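Local coordinates for protein anophensin (Anopheles stephensi, PDB 6XMB) that inhibits activation of the host kallikrein-kinin system by blocking reciprocal activation of factor XII and prekallikrein, and weakly inhibits the alternative complement pathway, at residues K6-Q9 with Q10-V14; I18-D21 with F22-K25; A26-L29 with H30-Y34. All coordinates share one frame; numbering follows the deposited sequence.

Contact 1: residues K6-Q9 with Q10-V14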
ATOM      1  N   LYS A   6      -0.252  21.400 -26.336  1.00 58.41           N
ATOM      2  CA  LYS A   6       0.959  20.887 -25.719  1.00 56.58           C
ATOM      3  C   LYS A   6       0.822  20.827 -24.203  1.00 54.96           C
ATOM      4  O   LYS A   6       1.238  19.851 -23.571  1.00 52.26           O
ATOM      5  CB  LYS A   6       2.152  21.754 -26.125  1.00 59.93           C
ATOM      6  CG  LYS A   6       3.489  21.253 -25.595  1.00 61.97           C
ATOM      7  CD  LYS A   6       4.665  22.051 -26.172  1.00 64.93           C
ATOM      8  CE  LYS A   6       5.112  21.525 -27.519  1.00 66.00           C
ATOM      9  NZ  LYS A   6       6.402  22.154 -27.924  1.00 69.42           N
ATOM     10  N   HIS A   7       0.222  21.845 -23.597  1.00 56.80           N
ATOM     11  CA  HIS A   7       0.165  21.847 -22.150  1.00 52.73           C
ATOM     12  C   HIS A   7      -0.815  20.825 -21.591  1.00 52.50           C
ATOM     13  O   HIS A   7      -0.648  20.391 -20.446  1.00 48.43           O
ATOM     14  CB  HIS A   7      -0.148  23.244 -21.635  1.00 52.31           C
ATOM     15  CG  HIS A   7      -1.447  23.813 -22.113  1.00 53.89           C
ATOM     16  ND1 HIS A   7      -1.532  25.054 -22.707  1.00 54.72           N
ATOM     17  CD2 HIS A   7      -2.715  23.342 -22.042  1.00 54.82           C
ATOM     18  CE1 HIS A   7      -2.796  25.316 -22.995  1.00 59.24           C
ATOM     19  NE2 HIS A   7      -3.535  24.293 -22.603  1.00 58.36           N
ATOM     20  N   VAL A   8      -1.811  20.410 -22.365  1.00 50.09           N
ATOM     21  CA  VAL A   8      -2.622  19.285 -21.929  1.00 50.20           C
ATOM     22  C   VAL A   8      -1.771  18.017 -21.855  1.00 51.07           C
ATOM     23  O   VAL A   8      -1.891  17.226 -20.914  1.00 46.98           O
ATOM     24  CB  VAL A   8      -3.829  19.105 -22.861  1.00 54.91           C
ATOM     25  CG1 VAL A   8      -4.558  17.818 -22.517  1.00 55.65           C
ATOM     26  CG2 VAL A   8      -4.766  20.299 -22.758  1.00 55.09           C
ATOM     27  N   GLN A   9      -0.883  17.814 -22.823  1.00 52.03           N
ATOM     28  CA  GLN A   9      -0.032  16.630 -22.773  1.00 52.15           C
ATOM     29  C   GLN A   9       0.948  16.672 -21.608  1.00 47.10           C
ATOM     30  O   GLN A   9       1.240  15.627 -21.026  1.00 45.91           O
ATOM     31  CB  GLN A   9       0.719  16.469 -24.087  1.00 53.25           C
ATOM     32  CG  GLN A   9       0.008  15.569 -25.054  1.00 59.02           C
ATOM     33  CD  GLN A   9       0.402  15.829 -26.487  1.00 64.38           C
ATOM     34  OE1 GLN A   9       1.295  16.642 -26.763  1.00 63.81           O
ATOM     35  NE2 GLN A   9      -0.273  15.148 -27.417  1.00 68.46           N
ATOM     36  N   GLN A  10       1.460  17.856 -21.252  1.00 52.79           N
ATOM     37  CA  GLN A  10       2.361  17.964 -20.108  1.00 51.09           C
ATOM     38  C   GLN A  10       1.628  17.735 -18.800  1.00 48.96           C
ATOM     39  O   GLN A  10       2.193  17.155 -17.864  1.00 47.02           O
ATOM     40  CB  GLN A  10       3.037  19.332 -20.078  1.00 48.88           C
ATOM     41  CG  GLN A  10       4.136  19.484 -21.098  1.00 54.21           C
ATOM     42  CD  GLN A  10       4.170  20.864 -21.716  1.00 59.03           C
ATOM     43  OE1 GLN A  10       3.344  21.723 -21.386  1.00 57.78           O
ATOM     44  NE2 GLN A  10       5.123  21.088 -22.630  1.00 62.83           N
ATOM     45  N   LEU A  11       0.387  18.202 -18.703  1.00 47.09           N
ATOM     46  CA  LEU A  11      -0.411  17.922 -17.519  1.00 44.79           C
ATOM     47  C   LEU A  11      -0.674  16.431 -17.382  1.00 47.99           C
ATOM     48  O   LEU A  11      -0.551  15.872 -16.284  1.00 43.20           O
ATOM     49  CB  LEU A  11      -1.718  18.689 -17.592  1.00 47.27           C
ATOM     50  CG  LEU A  11      -2.563  18.718 -16.329  1.00 47.70           C
ATOM     51  CD1 LEU A  11      -1.785  19.269 -15.143  1.00 39.48           C
ATOM     52  CD2 LEU A  11      -3.795  19.544 -16.608  1.00 47.40           C
ATOM     53  N   MET A  12      -1.026  15.770 -18.493  1.00 44.96           N
ATOM     54  CA  MET A  12      -1.373  14.359 -18.443  1.00 45.05           C
ATOM     55  C   MET A  12      -0.146  13.496 -18.210  1.00 41.62           C
ATOM     56  O   MET A  12      -0.269  12.365 -17.743  1.00 40.61           O
ATOM     57  CB  MET A  12      -2.037  13.920 -19.744  1.00 49.29           C
ATOM     58  CG  MET A  12      -3.333  14.607 -20.127  1.00 54.07           C
ATOM     59  SD  MET A  12      -4.105  13.664 -21.485  1.00 66.65           S
ATOM     60  CE  MET A  12      -3.728  11.983 -20.848  1.00 54.02           C
ATOM     61  N   LYS A  13       1.020  13.998 -18.600  1.00 47.98           N
ATOM     62  CA  LYS A  13       2.273  13.322 -18.333  1.00 43.80           C
ATOM     63  C   LYS A  13       2.516  13.211 -16.836  1.00 43.20           C
ATOM     64  O   LYS A  13       2.888  12.138 -16.336  1.00 39.92           O
ATOM     65  CB  LYS A  13       3.398  14.083 -19.026  1.00 46.19           C
ATOM     66  CG  LYS A  13       4.748  13.402 -19.051  1.00 47.36           C
ATOM     67  CD  LYS A  13       5.752  14.217 -18.257  1.00 45.25           C
ATOM     68  CE  LYS A  13       7.163  13.975 -18.774  1.00 50.79           C
ATOM     69  NZ  LYS A  13       7.326  14.501 -20.155  1.00 55.11           N
ATOM     70  N   VAL A  14       2.268  14.297 -16.094  1.00 44.06           N
ATOM     71  CA  VAL A  14       2.411  14.241 -14.640  1.00 39.06           C
ATOM     72  C   VAL A  14       1.396  13.280 -14.041  1.00 39.44           C
ATOM     73  O   VAL A  14       1.693  12.551 -13.088  1.00 36.99           O
ATOM     74  CB  VAL A  14       2.277  15.647 -14.020  1.00 40.55           C
ATOM     75  CG1 VAL A  14       2.234  15.550 -12.521  1.00 37.41           C
ATOM     76  CG2 VAL A  14       3.431  16.529 -14.461  1.00 40.57           C
TER
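Gln10 N donates to Lys6 O at 3.1 Å, and this opens a run of four i to i+4 backbone bonds in the first turns of helix 6-49. Leu11 N bonds to His7 O at 3.0 Å, Met12 N to Val8 O at 3.0 Å, and Lys13 N to Gln9 O at 2.9 Å. The last is the most bent, with an N-H...O angle of 141°. The Gln10 side chain folds back along the helix and crosses Lys6. Its chi2 of 142° departs from a straight chain and brings the amide over the preceding turn. There NE2 lies 3.4 Å from Lys6 CG, while OE1 sits 3.3 Å from His7 CA. The two closest contacts of the amide are with carbon. On another side of the helix, Val8 and Met12 lie side by side, with Val8 CG1 4.2 Å from Met12 CG. The second subunit adds Met49 against Val8 and Tyr45 against Met12. Through ND1, the imidazole of His7 bonds to Ala55 O of the second subunit. The chemistry implies a turn held by its backbone, with the buried imidazole used between subunits.

Contact 2: residues I18-D21 with F22-K25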
ATOM      1  N   ILE A  18       1.761   9.508 -11.801  1.00 37.47           N
ATOM      2  CA  ILE A  18       1.115   9.320 -10.509  1.00 37.13           C
ATOM      3  C   ILE A  18       0.308   8.036 -10.511  1.00 39.83           C
ATOM      4  O   ILE A  18       0.349   7.253  -9.551  1.00 38.25           O
ATOM      5  CB  ILE A  18       0.232  10.535 -10.170  1.00 34.94           C
ATOM      6  CG1 ILE A  18       1.090  11.724  -9.748  1.00 34.44           C
ATOM      7  CG2 ILE A  18      -0.772  10.168  -9.112  1.00 38.19           C
ATOM      8  CD1 ILE A  18       0.306  13.086  -9.766  1.00 34.53           C
ATOM      9  N   ASP A  19      -0.453   7.829 -11.585  1.00 33.27           N
ATOM     10  CA  ASP A  19      -1.091   6.544 -11.856  1.00 37.33           C
ATOM     11  C   ASP A  19      -0.081   5.394 -11.792  1.00 35.92           C
ATOM     12  O   ASP A  19      -0.366   4.342 -11.212  1.00 32.93           O
ATOM     13  CB  ASP A  19      -1.765   6.612 -13.241  1.00 41.28           C
ATOM     14  CG  ASP A  19      -2.828   5.517 -13.454  1.00 46.78           C
ATOM     15  OD1 ASP A  19      -3.318   4.920 -12.463  1.00 45.66           O
ATOM     16  OD2 ASP A  19      -3.176   5.261 -14.638  1.00 49.80           O
ATOM     17  N   PHE A  20       1.099   5.568 -12.400  1.00 40.17           N
ATOM     18  CA  PHE A  20       2.118   4.528 -12.319  1.00 39.35           C
ATOM     19  C   PHE A  20       2.631   4.374 -10.891  1.00 36.36           C
ATOM     20  O   PHE A  20       2.928   3.250 -10.465  1.00 34.97           O
ATOM     21  CB  PHE A  20       3.279   4.820 -13.263  1.00 36.93           C
ATOM     22  CG  PHE A  20       4.253   3.679 -13.393  1.00 39.89           C
ATOM     23  CD1 PHE A  20       3.821   2.418 -13.780  1.00 42.35           C
ATOM     24  CD2 PHE A  20       5.610   3.868 -13.157  1.00 42.44           C
ATOM     25  CE1 PHE A  20       4.720   1.354 -13.909  1.00 46.22           C
ATOM     26  CE2 PHE A  20       6.517   2.799 -13.282  1.00 43.04           C
ATOM     27  CZ  PHE A  20       6.072   1.549 -13.652  1.00 43.63           C
ATOM     28  N   ASP A  21       2.757   5.484 -10.145  1.00 40.17           N
ATOM     29  CA  ASP A  21       3.093   5.391  -8.713  1.00 40.06           C
ATOM     30  C   ASP A  21       2.126   4.479  -7.982  1.00 38.15           C
ATOM     31  O   ASP A  21       2.541   3.603  -7.226  1.00 37.88           O
ATOM     32  CB  ASP A  21       3.071   6.758  -8.033  1.00 38.49           C
ATOM     33  CG  ASP A  21       4.356   7.535  -8.209  1.00 40.79           C
ATOM     34  OD1 ASP A  21       5.326   6.990  -8.769  1.00 42.13           O
ATOM     35  OD2 ASP A  21       4.382   8.714  -7.777  1.00 45.06           O
ATOM     36  N   PHE A  22       0.825   4.663  -8.204  1.00 32.37           N
ATOM     37  CA  PHE A  22      -0.150   3.755  -7.610  1.00 35.80           C
ATOM     38  C   PHE A  22       0.057   2.324  -8.088  1.00 36.19           C
ATOM     39  O   PHE A  22      -0.113   1.379  -7.309  1.00 38.45           O
ATOM     40  CB  PHE A  22      -1.575   4.223  -7.907  1.00 39.42           C
ATOM     41  CG  PHE A  22      -2.019   5.366  -7.027  1.00 40.92           C
ATOM     42  CD1 PHE A  22      -2.198   5.170  -5.675  1.00 38.61           C
ATOM     43  CD2 PHE A  22      -2.228   6.626  -7.552  1.00 39.06           C
ATOM     44  CE1 PHE A  22      -2.574   6.182  -4.865  1.00 37.60           C
ATOM     45  CE2 PHE A  22      -2.612   7.658  -6.734  1.00 41.30           C
ATOM     46  CZ  PHE A  22      -2.785   7.437  -5.382  1.00 38.99           C
ATOM     47  N   THR A  23       0.436   2.139  -9.354  1.00 32.03           N
ATOM     48  CA  THR A  23       0.694   0.789  -9.850  1.00 32.83           C
ATOM     49  C   THR A  23       1.842   0.147  -9.086  1.00 30.29           C
ATOM     50  O   THR A  23       1.741  -0.992  -8.643  1.00 34.73           O
ATOM     51  CB  THR A  23       1.009   0.800 -11.350  1.00 35.53           C
ATOM     52  OG1 THR A  23      -0.195   0.935 -12.091  1.00 38.54           O
ATOM     53  CG2 THR A  23       1.669  -0.546 -11.752  1.00 36.00           C
ATOM     54  N   LYS A  24       2.950   0.873  -8.932  1.00 39.29           N
ATOM     55  CA  LYS A  24       4.087   0.364  -8.181  1.00 38.27           C
ATOM     56  C   LYS A  24       3.695  -0.015  -6.748  1.00 39.48           C
ATOM     57  O   LYS A  24       4.164  -1.028  -6.209  1.00 37.68           O
ATOM     58  CB  LYS A  24       5.199   1.412  -8.180  1.00 39.43           C
ATOM     59  CG  LYS A  24       6.210   1.138  -9.248  1.00 41.94           C
ATOM     60  CD  LYS A  24       6.521   2.360 -10.024  1.00 44.84           C
ATOM     61  CE  LYS A  24       7.515   3.233  -9.312  1.00 46.52           C
ATOM     62  NZ  LYS A  24       7.446   4.579  -9.954  1.00 46.63           N
ATOM     63  N   LYS A  25       2.822   0.769  -6.127  1.00 38.64           N
ATOM     64  CA  LYS A  25       2.376   0.424  -4.780  1.00 38.96           C
ATOM     65  C   LYS A  25       1.558  -0.864  -4.796  1.00 41.58           C
ATOM     66  O   LYS A  25       1.673  -1.682  -3.879  1.00 41.74           O
ATOM     67  CB  LYS A  25       1.587   1.593  -4.178  1.00 36.36           C
ATOM     68  CG  LYS A  25       2.470   2.802  -3.843  1.00 37.05           C
ATOM     69  CD  LYS A  25       1.666   4.104  -3.519  1.00 40.64           C
ATOM     70  CE  LYS A  25       2.618   5.266  -3.167  1.00 43.22           C
ATOM     71  NZ  LYS A  25       1.958   6.620  -2.909  1.00 43.83           N
TER
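Asp21, Phe22 and Lys24 carry most of this contact, in the N-terminal half of helix 6-49, and Phe20 joins them. Lys24 reaches back one turn to both Phe20 and Asp21. Its chain bends at chi2 (132°) and again at chi3 (81°), which lays CD over one face of the Phe20 ring. This atom does the touching, with Lys24 CD 3.3 Å from Phe20 CE2. From the same side of the ring, Lys24 NZ meets Asp21 OD1 at 3.4 Å. This is a salt bridge, but its hydrogen bond is weak. The lysine thus pairs one methylene, CD, with an aromatic face and its ammonium with a carboxylate. Beneath the side chains, Lys24 N bonds to Phe20 O at 2.8 Å, with an N-H...O angle of 166°. Thr23 meets the same ring less closely, with CB 4.1 Å from Phe20 CD1.

Phe22 points to a different side of the helix. It lies alongside Ile18, and its CE2 is 3.9 Å from Ile18 CG2. Asp19 CA stands at the edge of the Phe22 ring, near its plane. The backbone joins the same two residues, Phe22 N to Ile18 O at 3.0 Å.

The Phe22 side of the helix faces the second subunit, where Val36 packs on the ring. Lys25 also turns there and forms a salt bridge with Glu73 of that subunit. Asn70 of the second subunit packs on Asp21. This part of helix 6-49 therefore lies against helices 6-49 and 59-80 of the other copy.

Contact 3: residues A26-L29 with H30-Y34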
ATOM      1  N   ALA A  26       0.755  -1.082  -5.850  1.00 33.65           N
ATOM      2  CA  ALA A  26      -0.020  -2.316  -5.945  1.00 34.01           C
ATOM      3  C   ALA A  26       0.885  -3.515  -6.202  1.00 36.88           C
ATOM      4  O   ALA A  26       0.569  -4.636  -5.773  1.00 35.21           O
ATOM      5  CB  ALA A  26      -1.067  -2.216  -7.049  1.00 34.57           C
ATOM      6  N   PHE A  27       2.002  -3.291  -6.902  1.00 38.11           N
ATOM      7  CA  PHE A  27       3.009  -4.332  -7.068  1.00 37.23           C
ATOM      8  C   PHE A  27       3.643  -4.699  -5.726  1.00 35.83           C
ATOM      9  O   PHE A  27       3.865  -5.883  -5.450  1.00 34.30           O
ATOM     10  CB  PHE A  27       4.071  -3.859  -8.051  1.00 36.37           C
ATOM     11  CG  PHE A  27       5.098  -4.875  -8.367  1.00 37.62           C
ATOM     12  CD1 PHE A  27       4.767  -6.024  -9.067  1.00 42.63           C
ATOM     13  CD2 PHE A  27       6.416  -4.681  -8.005  1.00 40.60           C
ATOM     14  CE1 PHE A  27       5.724  -6.972  -9.380  1.00 40.93           C
ATOM     15  CE2 PHE A  27       7.385  -5.644  -8.327  1.00 41.13           C
ATOM     16  CZ  PHE A  27       7.026  -6.773  -9.019  1.00 40.20           C
ATOM     17  N   TYR A  28       3.947  -3.690  -4.891  1.00 41.64           N
ATOM     18  CA  TYR A  28       4.439  -3.939  -3.538  1.00 39.57           C
ATOM     19  C   TYR A  28       3.496  -4.878  -2.792  1.00 39.26           C
ATOM     20  O   TYR A  28       3.925  -5.854  -2.182  1.00 39.53           O
ATOM     21  CB  TYR A  28       4.601  -2.622  -2.738  1.00 40.87           C
ATOM     22  CG  TYR A  28       4.696  -2.953  -1.252  1.00 39.58           C
ATOM     23  CD1 TYR A  28       5.910  -3.283  -0.683  1.00 39.43           C
ATOM     24  CD2 TYR A  28       3.555  -3.067  -0.467  1.00 38.59           C
ATOM     25  CE1 TYR A  28       5.997  -3.675   0.628  1.00 37.62           C
ATOM     26  CE2 TYR A  28       3.622  -3.467   0.822  1.00 38.81           C
ATOM     27  CZ  TYR A  28       4.855  -3.759   1.375  1.00 38.78           C
ATOM     28  OH  TYR A  28       4.936  -4.167   2.676  1.00 37.17           O
ATOM     29  N   LEU A  29       2.196  -4.576  -2.810  1.00 36.29           N
ATOM     30  CA  LEU A  29       1.238  -5.384  -2.062  1.00 37.33           C
ATOM     31  C   LEU A  29       1.236  -6.811  -2.549  1.00 38.45           C
ATOM     32  O   LEU A  29       1.129  -7.750  -1.752  1.00 37.24           O
ATOM     33  CB  LEU A  29      -0.162  -4.813  -2.203  1.00 38.38           C
ATOM     34  CG  LEU A  29      -0.542  -3.746  -1.207  1.00 42.77           C
ATOM     35  CD1 LEU A  29      -1.959  -3.249  -1.504  1.00 43.94           C
ATOM     36  CD2 LEU A  29      -0.434  -4.340   0.176  1.00 41.15           C
ATOM     37  N   HIS A  30       1.286  -6.977  -3.874  1.00 38.21           N
ATOM     38  CA  HIS A  30       1.281  -8.293  -4.479  1.00 39.15           C
ATOM     39  C   HIS A  30       2.497  -9.095  -4.029  1.00 37.87           C
ATOM     40  O   HIS A  30       2.367 -10.247  -3.619  1.00 40.13           O
ATOM     41  CB  HIS A  30       1.218  -8.134  -6.011  1.00 41.68           C
ATOM     42  CG  HIS A  30       1.819  -9.273  -6.783  1.00 46.29           C
ATOM     43  ND1 HIS A  30       1.155 -10.464  -7.004  1.00 53.50           N
ATOM     44  CD2 HIS A  30       3.017  -9.393  -7.410  1.00 45.10           C
ATOM     45  CE1 HIS A  30       1.917 -11.269  -7.728  1.00 54.54           C
ATOM     46  NE2 HIS A  30       3.054 -10.643  -7.987  1.00 51.75           N
ATOM     47  N   ARG A  31       3.687  -8.496  -4.086  1.00 37.65           N
ATOM     48  CA  ARG A  31       4.886  -9.186  -3.601  1.00 37.43           C
ATOM     49  C   ARG A  31       4.764  -9.557  -2.132  1.00 36.22           C
ATOM     50  O   ARG A  31       5.201 -10.636  -1.722  1.00 36.08           O
ATOM     51  CB  ARG A  31       6.123  -8.303  -3.792  1.00 36.80           C
ATOM     52  CG  ARG A  31       6.356  -7.871  -5.230  1.00 38.74           C
ATOM     53  CD  ARG A  31       6.645  -9.094  -6.116  1.00 40.50           C
ATOM     54  NE  ARG A  31       7.887  -9.767  -5.769  1.00 39.00           N
ATOM     55  CZ  ARG A  31       8.414 -10.766  -6.487  1.00 44.79           C
ATOM     56  NH1 ARG A  31       7.812 -11.190  -7.600  1.00 41.89           N
ATOM     57  NH2 ARG A  31       9.544 -11.334  -6.097  1.00 41.64           N
ATOM     58  N   ALA A  32       4.200  -8.658  -1.314  1.00 35.36           N
ATOM     59  CA  ALA A  32       4.091  -8.940   0.117  1.00 33.99           C
ATOM     60  C   ALA A  32       3.131 -10.088   0.369  1.00 36.48           C
ATOM     61  O   ALA A  32       3.408 -10.961   1.196  1.00 34.73           O
ATOM     62  CB  ALA A  32       3.640  -7.682   0.879  1.00 33.72           C
ATOM     63  N   LYS A  33       2.014 -10.128  -0.366  1.00 33.70           N
ATOM     64  CA  LYS A  33       1.049 -11.211  -0.189  1.00 38.57           C
ATOM     65  C   LYS A  33       1.641 -12.549  -0.600  1.00 39.96           C
ATOM     66  O   LYS A  33       1.476 -13.553   0.100  1.00 41.26           O
ATOM     67  CB  LYS A  33      -0.226 -10.944  -0.985  1.00 42.18           C
ATOM     68  CG  LYS A  33      -1.190 -12.118  -0.911  1.00 46.57           C
ATOM     69  CD  LYS A  33      -2.316 -12.051  -1.952  1.00 51.45           C
ATOM     70  CE  LYS A  33      -3.260 -10.894  -1.661  1.00 52.33           C
ATOM     71  NZ  LYS A  33      -4.727 -11.258  -1.634  1.00 59.47           N
ATOM     72  N   TYR A  34       2.326 -12.595  -1.739  1.00 41.53           N
ATOM     73  CA  TYR A  34       2.860 -13.875  -2.175  1.00 40.79           C
ATOM     74  C   TYR A  34       4.106 -14.249  -1.388  1.00 37.99           C
ATOM     75  O   TYR A  34       4.410 -15.429  -1.246  1.00 39.87           O
ATOM     76  CB  TYR A  34       3.100 -13.852  -3.691  1.00 43.78           C
ATOM     77  CG  TYR A  34       1.787 -13.975  -4.488  1.00 50.72           C
ATOM     78  CD1 TYR A  34       1.085 -12.845  -4.926  1.00 51.09           C
ATOM     79  CD2 TYR A  34       1.244 -15.219  -4.781  1.00 55.52           C
ATOM     80  CE1 TYR A  34      -0.120 -12.959  -5.639  1.00 54.59           C
ATOM     81  CE2 TYR A  34       0.038 -15.339  -5.495  1.00 62.21           C
ATOM     82  CZ  TYR A  34      -0.635 -14.208  -5.917  1.00 61.09           C
ATOM     83  OH  TYR A  34      -1.822 -14.343  -6.614  1.00 67.55           O
TER
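Phe27 and Arg31 form an i to i+4 CH-pi pair on helix 6-49, the long first helix of an all-helical fold. CG of Arg31 lies over one face of the Phe27 ring, 4.0 Å from its centroid and 14° off the ring normal. It sits toward the rim. Bends at chi2 and chi3 fold the arginine back over the ring, which brings Arg31 CD to 3.7 Å from Phe27 CZ. The guanidinium plane stays 30° from that of the ring. His30 approaches the same ring obliquely, with CD2 4.1 Å from Phe27 CE1.

One residue on, Tyr28 has a looser apolar contact: its CZ is 4.1 Å from Ala32 CB.

The helix backbone sets the spacing of these pairs. His30 N bonds to Ala26 O at 3.1 Å, and Ala32 N to Tyr28 O at 2.9 Å.

Arg31 NE is held in a salt bridge by Glu99, and Met92 and Leu95 of helix 92-116 touch Phe27. Tyr28 enters an aromatic cluster with Phe76, Tyr77 and Phe80 of helix 59-80, and its hydroxyl bonds to Glu73. Leu29 and Lys33 face the second subunit, and Lys33 NZ forms a salt bridge with Asp19 of the second subunit.

Under the Phe27-Arg31 pair, Arg31 N donates to Phe27 O at 3.0 Å, and the N-H...O angle of 172° makes this bond nearly straight.

All three contacts lie on helix 6-49 and follow one another in series from its N-terminal end. The centres of contacts 1 and 2 are about 17 Å apart, those of contacts 2 and 3 about 13 Å, and those of contacts 1 and 3 about 30 Å. Contact 1 is far from the middle of the chain, contact 2 is closer, and contact 3 is nearly central. Each touches the second subunit. Contact 3 also meets helices 59-80 and 92-116 of its own chain. The helix thus extends from the chain's own helical bundle out along the other copy, and one long element takes part in both the fold and the two-chain assembly.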